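BT_4661 (PDB 4AK2) probably binds heparin and heparan sulphate at the cell surface of Bacteroides thetaiotaomicron, this chain being its C-terminal ligand-binding domain. Local coordinates at residues 18-29 against 126-134. Residues are numbered along the deposited sequence; the frame is centred on the assembly and turned at random.
Sequences LTPIENYADQFR and EYTPFVFQV
Arg29 reaches the 126-134 segment with CG anti to its own N (chi1 174°) and a bend at chi3 that turns the guanidinium along Glu126, Tyr127 and Thr128; Gln27, with CG between its backbone N and carbonyl carbon (chi1 71°), aims its amide at the loop at Pro129 and Phe130. In the guanidinium plane, Arg29 NH1 donates to Thr128 OG1 at 2.9 Å and Arg29 NH2 to Tyr127 O, also at 2.9 Å. The Glu126 carboxylate stacks over one face, nearly parallel; the salt bridge, Arg29 NH1 to Glu126 OE1 at 3.7 Å, is long and purely electrostatic, while OE2 bonds Ser116. Phe130 CD2 lies over the opposite face, and His114 takes NE. With an alanine here, Tyr127 O and Thr128 OG1 would probably lose these donors and Glu126 this nearby positive charge. Gln27 OE1 accepts from Val131 N at 3.2 Å and weakly from Phe130 N, lying over the Phe130 ring, while Gln27 NE2 donates to Ala25 O, fixing the amide's rotation, and to a water that also bridges Ala25 N and Val131 O. Leu18 CD1 and the Tyr24 ring edge pack on Pro129. Strands 27-30 and 131-134 belong to different sheets, joined here by side chains and water rather than strand pairing.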
loop_
_atom_site.group_PDB
_atom_site.type_symbol
_atom_site.label_atom_id
_atom_site.label_comp_id
_atom_site.label_asym_id
_atom_site.label_seq_id
_atom_site.Cartn_x
_atom_site.Cartn_y
_atom_site.Cartn_z
ATOM N N LEU A 18 12.398 -9.894 -5.099
ATOM C CA LEU A 18 11.685 -10.707 -4.133
ATOM C C LEU A 18 11.069 -11.949 -4.773
ATOM O O LEU A 18 10.373 -11.822 -5.819
ATOM C CB LEU A 18 10.613 -9.878 -3.416
ATOM C CG LEU A 18 11.167 -8.710 -2.585
ATOM C CD1 LEU A 18 10.050 -7.817 -2.119
ATOM C CD2 LEU A 18 11.922 -9.304 -1.383
ATOM N N THR A 19 11.300 -13.134 -4.172
ATOM C CA THR A 19 10.808 -14.365 -4.760
ATOM C C THR A 19 10.303 -15.292 -3.669
ATOM O O THR A 19 10.719 -15.154 -2.506
ATOM C CB THR A 19 11.910 -15.126 -5.515
ATOM O OG1 THR A 19 12.985 -15.411 -4.618
ATOM C CG2 THR A 19 12.401 -14.326 -6.717
ATOM N N PRO A 20 9.407 -16.249 -4.020
ATOM C CA PRO A 20 8.729 -16.334 -5.318
ATOM C C PRO A 20 7.708 -15.195 -5.396
ATOM O O PRO A 20 7.241 -14.688 -4.357
ATOM C CB PRO A 20 8.028 -17.682 -5.267
ATOM C CG PRO A 20 7.760 -17.877 -3.808
ATOM C CD PRO A 20 8.956 -17.300 -3.078
ATOM N N ILE A 21 7.354 -14.813 -6.621
ATOM C CA ILE A 21 6.540 -13.588 -6.754
ATOM C C ILE A 21 5.160 -13.676 -6.143
ATOM O O ILE A 21 4.602 -12.672 -5.711
ATOM C CB ILE A 21 6.482 -13.096 -8.190
ATOM C CG1 ILE A 21 5.787 -14.084 -9.143
ATOM C CG2 ILE A 21 7.847 -12.662 -8.650
ATOM C CD1 ILE A 21 5.394 -13.452 -10.475
ATOM N N GLU A 22 4.611 -14.887 -6.031
ATOM C CA GLU A 22 3.289 -15.076 -5.453
ATOM C C GLU A 22 3.271 -14.862 -3.930
ATOM O O GLU A 22 2.195 -14.756 -3.343
ATOM C CB GLU A 22 2.710 -16.454 -5.792
ATOM C CG GLU A 22 3.427 -17.653 -5.156
ATOM C CD GLU A 22 4.559 -18.207 -6.009
ATOM O OE1 GLU A 22 5.090 -17.473 -6.880
ATOM O OE2 GLU A 22 4.911 -19.401 -5.817
ATOM N N ASN A 23 4.442 -14.745 -3.305
ATOM C CA ASN A 23 4.494 -14.456 -1.880
ATOM C C ASN A 23 4.480 -12.954 -1.569
ATOM O O ASN A 23 4.570 -12.565 -0.395
ATOM C CB ASN A 23 5.732 -15.101 -1.213
ATOM C CG ASN A 23 5.593 -16.605 -1.074
ATOM O OD1 ASN A 23 4.582 -17.172 -1.463
ATOM N ND2 ASN A 23 6.579 -17.232 -0.444
ATOM N N TYR A 24 4.365 -12.125 -2.621
ATOM C CA TYR A 24 4.413 -10.649 -2.489
ATOM C C TYR A 24 3.340 -10.036 -3.363
ATOM O O TYR A 24 2.926 -10.639 -4.346
ATOM C CB TYR A 24 5.790 -10.134 -2.917
ATOM C CG TYR A 24 6.879 -10.677 -2.003
ATOM C CD1 TYR A 24 7.174 -10.017 -0.815
ATOM C CD2 TYR A 24 7.595 -11.846 -2.342
ATOM C CE1 TYR A 24 8.127 -10.498 0.057
ATOM C CE2 TYR A 24 8.585 -12.347 -1.466
ATOM C CZ TYR A 24 8.845 -11.663 -0.278
ATOM O OH TYR A 24 9.824 -12.132 0.547
ATOM N N ALA A 25 2.928 -8.804 -3.019
ATOM C CA ALA A 25 2.093 -8.045 -3.949
ATOM C C ALA A 25 2.863 -7.781 -5.233
ATOM O O ALA A 25 4.115 -7.829 -5.277
ATOM C CB ALA A 25 1.699 -6.704 -3.290
ATOM N N ASP A 26 2.091 -7.466 -6.292
ATOM C CA ASP A 26 2.688 -6.946 -7.521
ATOM C C ASP A 26 3.095 -5.498 -7.280
ATOM O O ASP A 26 2.225 -4.650 -6.957
ATOM C CB ASP A 26 1.711 -7.065 -8.689
ATOM C CG ASP A 26 1.545 -8.484 -9.187
ATOM O OD1 ASP A 26 2.353 -9.369 -8.806
ATOM O OD2 ASP A 26 0.605 -8.708 -9.987
ATOM N N GLN A 27 4.383 -5.211 -7.336
ATOM C CA GLN A 27 4.889 -3.918 -6.854
ATOM C C GLN A 27 6.196 -3.554 -7.506
ATOM O O GLN A 27 7.056 -4.398 -7.713
ATOM C CB GLN A 27 4.998 -3.960 -5.323
ATOM C CG GLN A 27 6.134 -4.859 -4.793
ATOM C CD GLN A 27 5.933 -5.174 -3.330
ATOM O OE1 GLN A 27 6.263 -4.395 -2.461
ATOM N NE2 GLN A 27 5.396 -6.389 -3.059
ATOM N N PHE A 28 6.310 -2.276 -7.907
ATOM C CA PHE A 28 7.428 -1.780 -8.686
ATOM C C PHE A 28 7.957 -0.490 -8.139
ATOM O O PHE A 28 7.192 0.432 -7.899
ATOM C CB PHE A 28 6.998 -1.602 -10.171
ATOM C CG PHE A 28 6.599 -2.917 -10.756
ATOM C CD1 PHE A 28 5.302 -3.400 -10.622
ATOM C CD2 PHE A 28 7.554 -3.745 -11.350
ATOM C CE1 PHE A 28 4.968 -4.688 -11.068
ATOM C CE2 PHE A 28 7.212 -5.032 -11.796
ATOM C CZ PHE A 28 5.951 -5.499 -11.638
ATOM N N ARG A 29 9.260 -0.449 -7.922
ATOM C CA ARG A 29 9.925 0.747 -7.458
ATOM C C ARG A 29 10.578 1.450 -8.628
ATOM O O ARG A 29 11.229 0.834 -9.477
ATOM C CB ARG A 29 10.992 0.389 -6.390
ATOM C CG ARG A 29 11.834 1.604 -5.980
ATOM C CD ARG A 29 12.616 1.330 -4.703
ATOM N NE ARG A 29 11.736 1.325 -3.538
ATOM C CZ ARG A 29 11.720 0.407 -2.562
ATOM N NH1 ARG A 29 12.538 -0.692 -2.558
ATOM N NH2 ARG A 29 10.861 0.587 -1.570
ATOM N N GLU A 126 13.273 3.180 2.412
ATOM C CA GLU A 126 12.749 2.173 1.515
ATOM C C GLU A 126 12.324 0.920 2.280
ATOM O O GLU A 126 13.145 0.256 2.943
ATOM C CB GLU A 126 13.798 1.772 0.448
ATOM C CG GLU A 126 14.119 2.943 -0.467
ATOM C CD GLU A 126 14.955 2.561 -1.667
ATOM O OE1 GLU A 126 15.472 1.419 -1.698
ATOM O OE2 GLU A 126 15.128 3.396 -2.575
ATOM N N TYR A 127 11.058 0.555 2.175
ATOM C CA TYR A 127 10.572 -0.728 2.658
ATOM C C TYR A 127 10.602 -1.679 1.450
ATOM O O TYR A 127 10.071 -1.339 0.379
ATOM C CB TYR A 127 9.115 -0.590 3.121
ATOM C CG TYR A 127 8.944 0.178 4.422
ATOM C CD1 TYR A 127 8.876 1.566 4.450
ATOM C CD2 TYR A 127 8.884 -0.491 5.634
ATOM C CE1 TYR A 127 8.723 2.262 5.626
ATOM C CE2 TYR A 127 8.736 0.178 6.835
ATOM C CZ TYR A 127 8.671 1.577 6.828
ATOM O OH TYR A 127 8.549 2.274 8.031
ATOM N N THR A 128 11.188 -2.842 1.638
ATOM C CA THR A 128 11.250 -3.842 0.554
ATOM C C THR A 128 10.776 -5.154 1.151
ATOM O O THR A 128 11.574 -5.828 1.834
ATOM C CB THR A 128 12.689 -3.966 0.015
ATOM O OG1 THR A 128 13.113 -2.703 -0.497
ATOM C CG2 THR A 128 12.784 -5.040 -1.082
ATOM N N PRO A 129 9.541 -5.585 0.901
ATOM C CA PRO A 129 8.519 -4.981 0.044
ATOM C C PRO A 129 7.915 -3.743 0.673
ATOM O O PRO A 129 7.839 -3.592 1.879
ATOM C CB PRO A 129 7.449 -6.100 -0.032
ATOM C CG PRO A 129 7.561 -6.793 1.308
ATOM C CD PRO A 129 9.035 -6.809 1.578
ATOM N N PHE A 130 7.441 -2.874 -0.222
ATOM C CA PHE A 130 6.724 -1.644 0.203
ATOM C C PHE A 130 5.237 -1.830 0.278
ATOM O O PHE A 130 4.517 -0.865 0.601
ATOM C CB PHE A 130 7.130 -0.427 -0.606
ATOM C CG PHE A 130 6.747 -0.501 -2.068
ATOM C CD1 PHE A 130 5.473 -0.034 -2.484
ATOM C CD2 PHE A 130 7.633 -0.988 -3.041
ATOM C CE1 PHE A 130 5.129 -0.054 -3.824
ATOM C CE2 PHE A 130 7.286 -1.024 -4.381
ATOM C CZ PHE A 130 6.024 -0.561 -4.759
ATOM N N VAL A 131 4.708 -3.016 -0.011
ATOM C CA VAL A 131 3.316 -3.357 0.211
ATOM C C VAL A 131 3.318 -4.393 1.342
ATOM O O VAL A 131 3.842 -5.521 1.157
ATOM C CB VAL A 131 2.622 -3.919 -1.017
ATOM C CG1 VAL A 131 1.134 -4.165 -0.739
ATOM C CG2 VAL A 131 2.783 -2.963 -2.229
ATOM N N PHE A 132 2.820 -4.030 2.505
ATOM C CA PHE A 132 2.752 -4.923 3.654
ATOM C C PHE A 132 1.408 -5.642 3.563
ATOM O O PHE A 132 0.352 -5.007 3.747
ATOM C CB PHE A 132 2.891 -4.087 4.971
ATOM C CG PHE A 132 2.632 -4.899 6.224
ATOM C CD1 PHE A 132 2.907 -6.286 6.267
ATOM C CD2 PHE A 132 2.082 -4.296 7.365
ATOM C CE1 PHE A 132 2.674 -7.070 7.420
ATOM C CE2 PHE A 132 1.876 -5.072 8.545
ATOM C CZ PHE A 132 2.129 -6.452 8.535
ATOM N N GLN A 133 1.416 -6.953 3.302
ATOM C CA GLN A 133 0.245 -7.771 3.215
ATOM C C GLN A 133 -0.074 -8.320 4.589
ATOM O O GLN A 133 0.744 -9.098 5.151
ATOM C CB GLN A 133 0.472 -8.927 2.233
ATOM C CG GLN A 133 0.646 -8.367 0.807
ATOM C CD GLN A 133 0.821 -9.497 -0.200
ATOM O OE1 GLN A 133 1.723 -10.326 -0.053
ATOM N NE2 GLN A 133 -0.006 -9.510 -1.246
ATOM N N VAL A 134 -1.189 -7.909 5.177
ATOM C CA VAL A 134 -1.514 -8.221 6.548
ATOM C C VAL A 134 -2.918 -8.765 6.680
ATOM O O VAL A 134 -3.865 -8.303 6.007
ATOM C CB VAL A 134 -1.286 -6.961 7.441
ATOM C CG1 VAL A 134 -2.290 -5.818 7.107
ATOM C CG2 VAL A 134 -1.379 -7.323 8.924
HETATM O O HOH W 1 0.931 -12.774 -1.410
HETATM O O HOH W 2 4.073 -9.817 1.063
HETATM O O HOH W 3 -0.302 -11.103 -3.658
HETATM O O HOH W 4 4.251 -7.574 -0.627
HETATM O O HOH W 5 9.436 2.361 0.464
#